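Local coordinates for NS6 protease (Murine norovirus 1, PDB 4ASH), which probably cleaves the viral polyprotein at specific sites as a trypsin-like cysteine protease of the calicivirus family, at residues A[12-17]-A[32-37]; A[26-31]-A[153-158]; A[47-52]-A[60-65]; A[73-78]-A[172-177]; A[84-89]-A[96-101]. The protein carries 1 engineered substitution. All blocks are in the same frame, centred on the assembly; numbering follows the deposited sequence. Where two conformers were deposited one is given.

Contact 1: residues A[12-17]-A[32-37]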
# COMPACT_ATOMS: atom_id res chain seq x y z
N VAL A 12 -1.32 5.04 -9.35
CA VAL A 12 -2.07 4.82 -10.59
C VAL A 12 -3.13 3.74 -10.44
O VAL A 12 -3.03 2.88 -9.56
CB VAL A 12 -1.14 4.44 -11.79
CG1 VAL A 12 -0.14 5.57 -12.07
CG2 VAL A 12 -0.40 3.12 -11.53
N GLN A 13 -4.16 3.79 -11.27
CA GLN A 13 -5.19 2.75 -11.23
C GLN A 13 -4.59 1.40 -11.62
O GLN A 13 -3.64 1.32 -12.40
CB GLN A 13 -6.39 3.13 -12.11
CG GLN A 13 -7.18 4.24 -11.47
CD GLN A 13 -8.54 4.47 -12.10
OE1 GLN A 13 -9.48 3.68 -11.91
NE2 GLN A 13 -8.67 5.58 -12.81
N PHE A 14 -5.12 0.35 -11.02
CA PHE A 14 -4.61 -0.99 -11.26
C PHE A 14 -5.69 -1.99 -10.88
O PHE A 14 -6.11 -2.04 -9.72
CB PHE A 14 -3.35 -1.22 -10.42
CG PHE A 14 -2.55 -2.41 -10.85
CD1 PHE A 14 -1.92 -2.42 -12.09
CD2 PHE A 14 -2.43 -3.53 -10.03
CE1 PHE A 14 -1.18 -3.52 -12.49
CE2 PHE A 14 -1.69 -4.63 -10.43
CZ PHE A 14 -1.06 -4.62 -11.66
N GLY A 15 -6.13 -2.79 -11.84
CA GLY A 15 -7.19 -3.75 -11.57
C GLY A 15 -8.41 -3.00 -11.06
O GLY A 15 -8.84 -2.02 -11.67
N THR A 16 -8.94 -3.47 -9.94
CA THR A 16 -10.11 -2.85 -9.33
C THR A 16 -9.72 -1.87 -8.21
O THR A 16 -10.55 -1.51 -7.36
CB THR A 16 -11.09 -3.91 -8.79
OG1 THR A 16 -10.40 -4.79 -7.89
CG2 THR A 16 -11.66 -4.72 -9.94
N GLY A 17 -8.47 -1.42 -8.23
CA GLY A 17 -8.00 -0.47 -7.25
C GLY A 17 -6.87 0.40 -7.78
O GLY A 17 -6.96 0.97 -8.88
N HIS A 32 -5.80 -8.33 -3.69
CA HIS A 32 -7.21 -8.54 -4.04
C HIS A 32 -7.74 -7.63 -5.14
O HIS A 32 -8.84 -7.88 -5.64
CB HIS A 32 -8.12 -8.50 -2.80
CG HIS A 32 -8.41 -7.12 -2.29
ND1 HIS A 32 -7.63 -6.49 -1.35
CD2 HIS A 32 -9.43 -6.27 -2.57
CE1 HIS A 32 -8.14 -5.30 -1.08
NE2 HIS A 32 -9.24 -5.15 -1.80
N VAL A 33 -6.99 -6.59 -5.53
CA VAL A 33 -7.45 -5.72 -6.60
C VAL A 33 -6.74 -6.00 -7.92
O VAL A 33 -7.18 -5.57 -8.98
CB VAL A 33 -7.31 -4.20 -6.28
CG1 VAL A 33 -7.98 -3.85 -4.95
CG2 VAL A 33 -5.85 -3.76 -6.31
N ALA A 34 -5.65 -6.76 -7.86
CA ALA A 34 -4.79 -6.90 -9.02
C ALA A 34 -5.45 -7.68 -10.16
O ALA A 34 -6.29 -8.54 -9.92
CB ALA A 34 -3.48 -7.56 -8.63
N PRO A 35 -5.05 -7.36 -11.40
CA PRO A 35 -5.48 -8.18 -12.54
C PRO A 35 -5.00 -9.61 -12.32
O PRO A 35 -4.05 -9.82 -11.57
CB PRO A 35 -4.71 -7.56 -13.71
CG PRO A 35 -4.42 -6.16 -13.29
CD PRO A 35 -4.19 -6.24 -11.80
N PRO A 36 -5.65 -10.57 -12.98
CA PRO A 36 -5.30 -11.98 -12.82
C PRO A 36 -3.84 -12.22 -13.18
O PRO A 36 -3.30 -11.59 -14.10
CB PRO A 36 -6.21 -12.69 -13.82
CG PRO A 36 -7.36 -11.76 -14.01
CD PRO A 36 -6.77 -10.39 -13.93
N LYS A 37 -3.19 -13.11 -12.43
CA LYS A 37 -1.82 -13.48 -12.73
C LYS A 37 -1.71 -13.87 -14.20
O LYS A 37 -2.61 -14.50 -14.75
CB LYS A 37 -1.38 -14.63 -11.82
CG LYS A 37 0.10 -14.94 -11.87
CD LYS A 37 0.54 -15.69 -10.62
CE LYS A 37 1.74 -16.58 -10.90
NZ LYS A 37 1.40 -17.68 -11.85
O HOH W 1 -10.15 -7.44 -8.44
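Thr16 and Val33 form the polar half of this contact, between a tight turn and the loop that follows strand 26-30. Thr16 N donates to Val33 O at 2.9 Å, with an N-H...O angle of 159° and the donor in the carbonyl plane, on a lone pair. The same oxygen receives a weaker C-H...O approach from Gly15 CA at 3.2 Å. One water extends this side: it lies 2.7 Å from Thr16 OG1 and donates to His32 O. Thr16 N is presented by the type II' turn from Phe14 to Gly17, in which Gly15 adopts positive phi and Gly17 N bonds back to Phe14 O.

The apolar half centres on the Phe14 ring. With CG anti to the backbone N (chi1 -165°), the ring is carried toward Pro35, whose CD sits 3.3 Å above one face, displaced toward the CE2-CZ rim, in a CH-pi contact 3.7 Å from the centroid; the two side chains cross at about a right angle. Ala34 CB approaches Phe14 CE2 at 3.9 Å. Val33 directs CB at Gly17 N, 3.6 Å away. Phe27 makes an edge-to-face pair with Phe14.

His32 ND1 bonds Asp56 OD2, consistent with the histidine-acid pair of a chymotrypsin-like protease. A main-chain bond and a ring-proline contact thus hold the loop just beyond that histidine against the 14-17 turn.

Contact 2: residues A[26-31]-A[153-158]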
# COMPACT_ATOMS: atom_id res chain seq x y z
N VAL A 26 9.76 -1.04 -9.34
CA VAL A 26 8.97 -1.75 -8.33
C VAL A 26 7.61 -1.12 -8.15
O VAL A 26 7.50 0.08 -7.87
CB VAL A 26 9.69 -1.82 -6.96
CG1 VAL A 26 8.77 -2.44 -5.91
CG2 VAL A 26 10.97 -2.64 -7.05
N PHE A 27 6.58 -1.93 -8.32
CA PHE A 27 5.18 -1.49 -8.23
C PHE A 27 4.48 -2.37 -7.21
O PHE A 27 4.51 -3.60 -7.31
CB PHE A 27 4.52 -1.62 -9.61
CG PHE A 27 3.11 -1.11 -9.66
CD1 PHE A 27 2.85 0.25 -9.73
CD2 PHE A 27 2.04 -1.99 -9.66
CE1 PHE A 27 1.55 0.73 -9.80
CE2 PHE A 27 0.73 -1.52 -9.73
CZ PHE A 27 0.49 -0.16 -9.79
N ILE A 28 3.86 -1.74 -6.21
CA ILE A 28 3.17 -2.47 -5.16
C ILE A 28 1.66 -2.20 -5.19
O ILE A 28 1.23 -1.11 -5.59
CB ILE A 28 3.74 -2.17 -3.75
CG1 ILE A 28 3.51 -0.71 -3.33
CG2 ILE A 28 5.22 -2.58 -3.70
CD1 ILE A 28 3.99 -0.40 -1.88
N THR A 29 0.88 -3.18 -4.76
CA THR A 29 -0.58 -3.04 -4.78
C THR A 29 -1.19 -4.03 -3.78
O THR A 29 -0.48 -4.81 -3.14
CB THR A 29 -1.16 -3.29 -6.20
OG1 THR A 29 -2.57 -3.00 -6.23
CG2 THR A 29 -0.95 -4.73 -6.63
N ALA A 30 -2.51 -3.99 -3.65
CA ALA A 30 -3.24 -4.96 -2.86
C ALA A 30 -3.52 -6.18 -3.74
O ALA A 30 -4.05 -6.05 -4.84
CB ALA A 30 -4.55 -4.35 -2.38
N LYS A 31 -3.15 -7.36 -3.27
CA LYS A 31 -3.40 -8.58 -4.03
C LYS A 31 -4.84 -8.69 -4.54
O LYS A 31 -5.08 -9.05 -5.70
CB LYS A 31 -3.03 -9.82 -3.19
CG LYS A 31 -3.11 -11.10 -4.00
CD LYS A 31 -2.73 -12.32 -3.18
CE LYS A 31 -2.74 -13.57 -4.04
NZ LYS A 31 -2.03 -14.70 -3.38
N TRP A 153 10.67 10.75 2.83
CA TRP A 153 9.39 10.04 2.75
C TRP A 153 9.56 8.56 2.41
O TRP A 153 10.27 8.20 1.47
CB TRP A 153 8.45 10.72 1.76
CG TRP A 153 7.97 12.05 2.25
CD1 TRP A 153 8.59 13.25 2.11
CD2 TRP A 153 6.76 12.31 2.98
NE1 TRP A 153 7.85 14.25 2.70
CE2 TRP A 153 6.72 13.69 3.24
CE3 TRP A 153 5.71 11.50 3.44
CZ2 TRP A 153 5.67 14.29 3.94
CZ3 TRP A 153 4.67 12.10 4.13
CH2 TRP A 153 4.66 13.48 4.37
N VAL A 154 8.92 7.70 3.20
CA VAL A 154 9.05 6.26 3.01
C VAL A 154 7.66 5.66 2.91
O VAL A 154 6.70 6.24 3.40
CB VAL A 154 9.85 5.60 4.16
CG1 VAL A 154 11.14 6.35 4.41
CG2 VAL A 154 9.03 5.56 5.41
N VAL A 155 7.54 4.54 2.21
CA VAL A 155 6.24 3.90 2.07
C VAL A 155 6.22 2.66 2.96
O VAL A 155 7.22 1.95 3.07
CB VAL A 155 5.86 3.62 0.58
CG1 VAL A 155 6.93 2.83 -0.15
CG2 VAL A 155 4.51 2.94 0.48
N ILE A 156 5.10 2.44 3.64
CA ILE A 156 5.04 1.38 4.64
C ILE A 156 4.07 0.25 4.34
O ILE A 156 4.08 -0.79 5.01
CB ILE A 156 4.75 1.93 6.04
CG1 ILE A 156 3.35 2.54 6.11
CG2 ILE A 156 5.83 2.93 6.44
CD1 ILE A 156 2.92 2.89 7.53
N GLY A 157 3.22 0.44 3.34
CA GLY A 157 2.22 -0.56 3.02
C GLY A 157 1.18 -0.01 2.07
O GLY A 157 1.29 1.14 1.63
N VAL A 158 0.17 -0.81 1.77
CA VAL A 158 -0.91 -0.38 0.90
C VAL A 158 -2.27 -0.57 1.56
O VAL A 158 -2.49 -1.50 2.34
CB VAL A 158 -0.88 -1.12 -0.46
CG1 VAL A 158 0.41 -0.81 -1.23
CG2 VAL A 158 -1.05 -2.61 -0.31
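Ile28 and Val158 meet where the two sheets of the chymotrypsin-like fold face each other, near the centre of the chain. Strand 26-30 and strand 152-162, here its residues 153-158, belong to different sheets; their segment axes come within 7.1 Å at 42°, and no hydrogen bond joins them. The fit is one of aliphatic side chains, with one methyl resting on backbone.

The main bump is Ile28 CD1. CG1 lies between the backbone N and the carbonyl carbon (chi1 65°), and the chain then runs on extended (chi2 176°), carrying CD1 into the notch between two valines of the opposing strand. On one flank it meets Val158 CG1 at 3.7 Å; on another, Val155 CG2 at 4.1 Å. Val22 and Phe57 also pack on Ile28.

Val158 is the answering bump, its two methyls divided between neighbouring residues. CG1 presses on both CG1 and CD1 of Ile28, whereas CG2 dips toward the backbone at Thr29 and Ala30. Thr29 itself points its CB away from this interface and its OG1 bonds Trp18 O. Val158 CG2 comes to rest 3.6 Å from Thr29 O and 4.4 Å from Ala30 CB.

Contact 3: residues A[47-52]-A[60-65]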
# COMPACT_ATOMS: atom_id res chain seq x y z
N GLY A 47 7.01 -12.55 -17.49
CA GLY A 47 8.37 -12.88 -17.87
C GLY A 47 9.27 -11.66 -17.94
O GLY A 47 10.47 -11.76 -17.74
N ASP A 48 8.68 -10.50 -18.25
CA ASP A 48 9.40 -9.23 -18.21
C ASP A 48 9.36 -8.69 -16.79
O ASP A 48 10.00 -7.68 -16.47
CB ASP A 48 8.77 -8.20 -19.14
CG ASP A 48 8.88 -8.58 -20.60
OD1 ASP A 48 9.91 -9.17 -21.00
OD2 ASP A 48 7.93 -8.29 -21.35
N PHE A 49 8.60 -9.36 -15.95
CA PHE A 49 8.50 -8.98 -14.56
C PHE A 49 8.26 -10.21 -13.71
O PHE A 49 7.81 -11.25 -14.20
CB PHE A 49 7.38 -7.94 -14.35
CG PHE A 49 6.01 -8.42 -14.74
CD1 PHE A 49 5.22 -9.11 -13.84
CD2 PHE A 49 5.51 -8.16 -16.01
CE1 PHE A 49 3.96 -9.55 -14.19
CE2 PHE A 49 4.24 -8.60 -16.37
CZ PHE A 49 3.47 -9.29 -15.46
N THR A 50 8.59 -10.10 -12.42
CA THR A 50 8.28 -11.15 -11.47
C THR A 50 7.32 -10.59 -10.44
O THR A 50 7.24 -9.37 -10.23
CB THR A 50 9.54 -11.66 -10.76
OG1 THR A 50 10.15 -10.59 -10.03
CG2 THR A 50 10.53 -12.22 -11.76
N VAL A 51 6.57 -11.48 -9.80
CA VAL A 51 5.55 -11.06 -8.86
C VAL A 51 5.73 -11.83 -7.58
O VAL A 51 5.96 -13.04 -7.59
CB VAL A 51 4.13 -11.30 -9.40
CG1 VAL A 51 3.11 -10.78 -8.42
CG2 VAL A 51 3.95 -10.64 -10.75
N THR A 52 5.69 -11.12 -6.46
CA THR A 52 5.72 -11.80 -5.18
C THR A 52 4.50 -11.35 -4.38
O THR A 52 4.09 -10.20 -4.43
CB THR A 52 7.02 -11.55 -4.38
OG1 THR A 52 7.01 -10.24 -3.79
CG2 THR A 52 8.24 -11.69 -5.28
N TYR A 60 5.40 -6.23 -7.80
CA TYR A 60 5.90 -6.53 -9.13
C TYR A 60 7.27 -5.92 -9.29
O TYR A 60 7.46 -4.75 -8.96
CB TYR A 60 4.99 -5.91 -10.19
CG TYR A 60 3.59 -6.45 -10.22
CD1 TYR A 60 2.64 -6.00 -9.32
CD2 TYR A 60 3.21 -7.37 -11.18
CE1 TYR A 60 1.33 -6.49 -9.36
CE2 TYR A 60 1.91 -7.86 -11.23
CZ TYR A 60 0.98 -7.41 -10.31
OH TYR A 60 -0.32 -7.87 -10.36
N TYR A 61 8.21 -6.70 -9.80
CA TYR A 61 9.53 -6.18 -10.12
C TYR A 61 9.82 -6.31 -11.61
O TYR A 61 9.76 -7.40 -12.18
CB TYR A 61 10.62 -6.90 -9.30
CG TYR A 61 12.01 -6.55 -9.80
CD1 TYR A 61 12.61 -5.34 -9.46
CD2 TYR A 61 12.69 -7.39 -10.67
CE1 TYR A 61 13.87 -5.00 -9.95
CE2 TYR A 61 13.95 -7.06 -11.16
CZ TYR A 61 14.53 -5.86 -10.80
OH TYR A 61 15.78 -5.54 -11.27
N PHE A 62 10.14 -5.18 -12.24
CA PHE A 62 10.40 -5.13 -13.67
C PHE A 62 11.90 -5.03 -13.91
O PHE A 62 12.55 -4.11 -13.42
CB PHE A 62 9.68 -3.93 -14.30
CG PHE A 62 8.18 -4.00 -14.20
CD1 PHE A 62 7.53 -3.59 -13.04
CD2 PHE A 62 7.42 -4.48 -15.26
CE1 PHE A 62 6.15 -3.66 -12.93
CE2 PHE A 62 6.05 -4.56 -15.16
CZ PHE A 62 5.41 -4.15 -13.99
N THR A 63 12.44 -5.98 -14.67
CA THR A 63 13.87 -5.98 -14.99
C THR A 63 14.32 -4.66 -15.61
O THR A 63 15.37 -4.12 -15.26
CB THR A 63 14.20 -7.13 -15.96
OG1 THR A 63 13.75 -8.37 -15.39
CG2 THR A 63 15.70 -7.20 -16.18
N SER A 64 13.53 -4.17 -16.56
CA SER A 64 13.78 -2.87 -17.17
C SER A 64 12.82 -1.86 -16.57
O SER A 64 11.64 -2.16 -16.42
CB SER A 64 13.55 -2.93 -18.68
OG SER A 64 14.47 -3.82 -19.28
N ALA A 65 13.31 -0.68 -16.23
CA ALA A 65 12.46 0.31 -15.57
C ALA A 65 11.24 0.64 -16.42
O ALA A 65 11.34 0.80 -17.65
CB ALA A 65 13.23 1.57 -15.28
O HOH W 2 10.86 -5.55 -17.79
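Phe49, Tyr60 and Phe62 form an aromatic cluster on one face of an antiparallel beta hairpin at the edge of the five-stranded sheet. Phe49 CB lies 3.5 Å above one face of the Phe62 ring, offset toward its rim, in a CH-pi contact. The Phe49 ring leans obliquely against both neighbours, with planes at 45° to Phe62 and 58° to Tyr60, and its CD1 reaches the edge of Tyr60 in the plane of that ring. Val51 CG1 stands over one face of Tyr60, offset toward the rim, and Val51 CG2 touches Tyr60 CD2 at 3.4 Å. All these side chains lie side by side and point the same way, as neighbours on one face of two adjacent strands. Beyond the hairpin, Tyr60 also meets the ring of Phe14.

Thr50 and Tyr61 occupy the other face as the hydrogen-bonded pair. Thr50 N gives its hydrogen to Tyr61 O at 3.0 Å, and Tyr61 N returns one to Thr50 O at 2.9 Å; Thr50 OG1 lies near the edge of the Tyr61 ring.

At the open end of the hairpin the pairing weakens. Thr63 N makes a weak 3.5 Å bond to Asp48 O, and a water donates to Asp48 O at 2.6 Å while accepting from Ser64 N at 3.2 Å.

Contact 4: residues A[73-78]-A[172-177]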
# COMPACT_ATOMS: atom_id res chain seq x y z
N MET A 73 12.31 4.93 -3.65
CA MET A 73 11.93 5.23 -2.26
C MET A 73 12.14 4.01 -1.41
O MET A 73 12.19 2.89 -1.91
CB MET A 73 10.44 5.58 -2.19
CG MET A 73 10.11 7.00 -2.50
SD MET A 73 8.31 7.16 -2.51
CE MET A 73 7.87 6.80 -0.81
N VAL A 74 12.28 4.23 -0.11
CA VAL A 74 12.37 3.15 0.85
C VAL A 74 11.01 2.50 1.05
O VAL A 74 10.01 3.19 1.25
CB VAL A 74 12.85 3.69 2.21
CG1 VAL A 74 12.72 2.64 3.28
CG2 VAL A 74 14.29 4.16 2.10
N LEU A 75 10.97 1.17 0.96
CA LEU A 75 9.79 0.41 1.37
C LEU A 75 10.09 -0.27 2.70
O LEU A 75 11.01 -1.09 2.80
CB LEU A 75 9.44 -0.64 0.31
CG LEU A 75 8.38 -1.68 0.67
CD1 LEU A 75 7.03 -1.02 0.93
CD2 LEU A 75 8.26 -2.72 -0.44
N GLU A 76 9.32 0.09 3.73
CA GLU A 76 9.43 -0.53 5.05
C GLU A 76 8.33 -1.55 5.28
O GLU A 76 7.30 -1.50 4.63
CB GLU A 76 9.39 0.55 6.13
CG GLU A 76 10.74 1.25 6.32
CD GLU A 76 10.74 2.25 7.47
OE1 GLU A 76 9.66 2.49 8.06
OE2 GLU A 76 11.82 2.80 7.77
N ASN A 77 8.56 -2.47 6.20
CA ASN A 77 7.53 -3.41 6.61
C ASN A 77 6.73 -2.78 7.75
O ASN A 77 6.97 -3.08 8.94
CB ASN A 77 8.19 -4.71 7.11
CG ASN A 77 7.17 -5.79 7.40
OD1 ASN A 77 6.14 -5.89 6.73
ND2 ASN A 77 7.45 -6.62 8.40
N GLY A 78 5.79 -1.91 7.40
CA GLY A 78 5.09 -1.15 8.41
C GLY A 78 6.00 -0.14 9.09
O GLY A 78 7.08 0.17 8.59
N ALA A 172 -1.89 -3.46 4.30
CA ALA A 172 -1.13 -4.68 4.15
C ALA A 172 0.34 -4.31 4.04
O ALA A 172 0.68 -3.30 3.41
CB ALA A 172 -1.59 -5.45 2.93
N THR A 173 1.20 -5.09 4.70
CA THR A 173 2.64 -4.87 4.63
C THR A 173 3.32 -6.06 3.97
O THR A 173 2.71 -7.11 3.78
CB THR A 173 3.23 -4.64 6.03
OG1 THR A 173 2.96 -5.77 6.85
CG2 THR A 173 2.60 -3.40 6.66
N HIS A 174 4.59 -5.91 3.61
CA HIS A 174 5.24 -6.89 2.75
C HIS A 174 5.81 -8.13 3.44
O HIS A 174 6.00 -9.17 2.80
CB HIS A 174 6.33 -6.22 1.91
CG HIS A 174 7.60 -5.93 2.66
ND1 HIS A 174 8.51 -6.92 2.98
CD2 HIS A 174 8.11 -4.77 3.14
CE1 HIS A 174 9.53 -6.37 3.63
NE2 HIS A 174 9.31 -5.07 3.73
N GLY A 175 6.09 -8.02 4.73
CA GLY A 175 6.77 -9.10 5.43
C GLY A 175 5.88 -9.93 6.33
O GLY A 175 4.72 -9.59 6.58
N GLU A 176 6.44 -11.04 6.80
CA GLU A 176 5.82 -11.78 7.89
C GLU A 176 6.65 -11.54 9.13
O GLU A 176 7.88 -11.46 9.07
CB GLU A 176 5.73 -13.28 7.57
CG GLU A 176 4.65 -13.60 6.58
CD GLU A 176 4.27 -15.06 6.56
OE1 GLU A 176 3.55 -15.51 7.48
OE2 GLU A 176 4.68 -15.77 5.61
N PRO A 177 5.97 -11.44 10.27
CA PRO A 177 6.45 -10.95 11.57
C PRO A 177 7.49 -11.84 12.21
O PRO A 177 7.37 -13.07 12.18
CB PRO A 177 5.19 -10.95 12.44
CG PRO A 177 4.32 -11.98 11.81
CD PRO A 177 4.55 -11.81 10.33
O HOH W 3 11.43 -3.42 4.21
O HOH W 4 5.21 -2.97 3.72
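Asn77 meets Thr173, His174 and Gly175 in a side-chain-to-backbone contact between a short strand with its following loop and a second loop. Segment 73-78 carries the weakly bonded strand 74-75 beside strand 152-162; the loop 172-177 leads out of strand 168-172 toward the C-terminus. Asn77 CG, anti to the backbone N (chi1 -173°), is sent toward that loop. OD1 accepts from Gly175 N at 2.9 Å. The N-H...O angle is 149°, with the donor well above the amide plane, 61° out of it. Thr173 OG1 lies 3.2 Å from Asn77 OD1. OD1 also stands over the centre of the His174 ring, 4.2 Å above its plane.

The imidazole thus has Asn77 over one face, with Asn77 CB 3.6 Å from His174 NE2, while Leu75 CG approaches His174 CD2 obliquely at 4.0 Å. Leu75 and His174 run antiparallel alongside one another. Two waters complete the bridge: one donates to Leu75 O and lies 2.7 Å from His174 NE2, the other donates to Glu76 O and accepts from His174 N.

Glu76 turns its CB away and makes a salt bridge to Lys149. With one clear direct hydrogen bond, from Gly175 N, and two water bridges, the segments are joined through solvent as much as directly.

Contact 5: residues A[84-89]-A[96-101]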
# COMPACT_ATOMS: atom_id res chain seq x y z
N VAL A 84 2.33 9.02 12.76
CA VAL A 84 1.23 9.61 12.00
C VAL A 84 1.60 9.55 10.53
O VAL A 84 2.47 10.29 10.06
CB VAL A 84 0.93 11.06 12.40
CG1 VAL A 84 -0.01 11.71 11.38
CG2 VAL A 84 0.34 11.13 13.81
N ALA A 85 0.95 8.64 9.81
CA ALA A 85 1.24 8.42 8.41
C ALA A 85 0.18 9.10 7.57
O ALA A 85 -0.76 9.70 8.09
CB ALA A 85 1.30 6.93 8.10
N SER A 86 0.33 8.99 6.25
CA SER A 86 -0.64 9.57 5.33
C SER A 86 -1.03 8.53 4.29
O SER A 86 -0.16 7.92 3.66
CB SER A 86 -0.02 10.79 4.65
OG SER A 86 -0.90 11.34 3.69
N VAL A 87 -2.33 8.31 4.11
CA VAL A 87 -2.80 7.45 3.04
C VAL A 87 -3.00 8.34 1.82
O VAL A 87 -3.80 9.27 1.86
CB VAL A 87 -4.13 6.75 3.35
CG1 VAL A 87 -4.40 5.69 2.31
CG2 VAL A 87 -4.10 6.11 4.74
N LEU A 88 -2.25 8.07 0.76
CA LEU A 88 -2.36 8.86 -0.47
C LEU A 88 -3.48 8.29 -1.32
O LEU A 88 -3.25 7.50 -2.23
CB LEU A 88 -1.04 8.82 -1.24
CG LEU A 88 0.22 9.20 -0.47
CD1 LEU A 88 1.43 9.24 -1.42
CD2 LEU A 88 0.06 10.53 0.24
N VAL A 89 -4.71 8.65 -0.98
CA VAL A 89 -5.87 8.16 -1.73
C VAL A 89 -6.08 8.96 -3.01
O VAL A 89 -6.23 10.18 -2.96
CB VAL A 89 -7.16 8.26 -0.91
CG1 VAL A 89 -8.35 7.89 -1.77
CG2 VAL A 89 -7.08 7.34 0.30
N MET A 96 -7.01 13.98 -5.31
CA MET A 96 -5.95 13.48 -4.43
C MET A 96 -6.28 13.85 -2.99
O MET A 96 -6.36 15.03 -2.65
CB MET A 96 -4.60 14.05 -4.85
CG MET A 96 -4.16 13.59 -6.24
SD MET A 96 -2.96 14.66 -7.06
CE MET A 96 -4.07 16.00 -7.54
N LEU A 97 -6.47 12.84 -2.15
CA LEU A 97 -6.86 13.06 -0.77
C LEU A 97 -5.86 12.38 0.15
O LEU A 97 -5.84 11.16 0.26
CB LEU A 97 -8.24 12.45 -0.51
CG LEU A 97 -9.41 13.03 -1.29
CD1 LEU A 97 -10.60 12.09 -1.23
CD2 LEU A 97 -9.76 14.39 -0.75
N ALA A 98 -5.03 13.18 0.81
CA ALA A 98 -4.09 12.65 1.78
C ALA A 98 -4.83 12.51 3.11
O ALA A 98 -5.37 13.48 3.63
CB ALA A 98 -2.91 13.57 1.92
N LEU A 99 -4.89 11.29 3.63
CA LEU A 99 -5.65 11.05 4.85
C LEU A 99 -4.70 10.76 6.00
O LEU A 99 -3.91 9.82 5.93
CB LEU A 99 -6.59 9.87 4.66
CG LEU A 99 -7.65 9.98 3.55
CD1 LEU A 99 -8.52 8.74 3.56
CD2 LEU A 99 -8.49 11.24 3.73
N ALA A 100 -4.75 11.58 7.04
CA ALA A 100 -3.88 11.35 8.20
C ALA A 100 -4.34 10.12 8.96
O ALA A 100 -5.54 9.92 9.16
CB ALA A 100 -3.85 12.57 9.11
N VAL A 101 -3.39 9.30 9.38
CA VAL A 101 -3.71 8.06 10.08
C VAL A 101 -2.67 7.77 11.14
O VAL A 101 -1.47 7.81 10.87
CB VAL A 101 -3.81 6.87 9.09
CG1 VAL A 101 -2.50 6.68 8.32
CG2 VAL A 101 -4.18 5.58 9.82
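Val89 and Leu99 cross at a slant on the face of two antiparallel strands that carries Ala85, Val87, Val89, Leu97, Leu99 and Val101, with Val89 CG2 meeting Leu99 CD1 at 3.8 Å. The contact is diagonal, since each residue is directly paired with another: Val89 with Leu97, and Leu99 with Val87. A second diagonal repeats the pattern further along, where Val87 CG2 lies 4.0 Å from Val101 CG1. That Val101 methyl also reaches Ala85 CB at 3.8 Å. It occupies the crowded position between the backbone N and carbonyl carbon (chi1 58°), which brings Val101 CG1 to 3.5 Å from Ala85 O. Tyr145 and Tyr147 of strand 144-149 pack on Val87 and Ala85 from the neighbouring strand.

Ser86, Leu88, Ala98 and Ala100 project to the other face, in the non-hydrogen-bonded pairs Ser86-Ala100 and Leu88-Ala98. Leu88 takes little part across the strands and instead touches Trp8 and Val146.

Three hydrogen-bonded pairs, Ala85-Val101, Val87-Leu99 and Val89-Leu97, each exchange two main-chain bonds; that from Leu97 N to Val89 O measures 2.8 Å, with an N-H...O angle of 175°. An inverse gamma turn is centred on Leu88, closed by a weak bond from Val89 N to Val87 O.

Alternating faces and paired main-chain bonds are those of an antiparallel beta hairpin, here a part of the second, C-terminal barrel of the chymotrypsin-like fold.

How the contacts relate
Contacts 1 and 3 lie wholly in the N-terminal part of the fold, on or beside the five-stranded sheet, with centres about 16 Å apart; they touch where the Tyr60 hydroxyl packs on Phe14 and Ala34. Contact 5 belongs to the other sheet, about 28 Å from contact 3 between centres, across the chain's centre. Contact 2, at the heart of the chain, joins the two sheets and encloses contacts 3 and 5 along the sequence. Contact 4, about 8 Å from it between centres, shares strand 152-162 as a neighbour, and the chain crosses from the first sheet to the second between strands 57-62 and 74-75. Together they describe a two-barrel protease whose halves meet, in part, through the apolar contact 2.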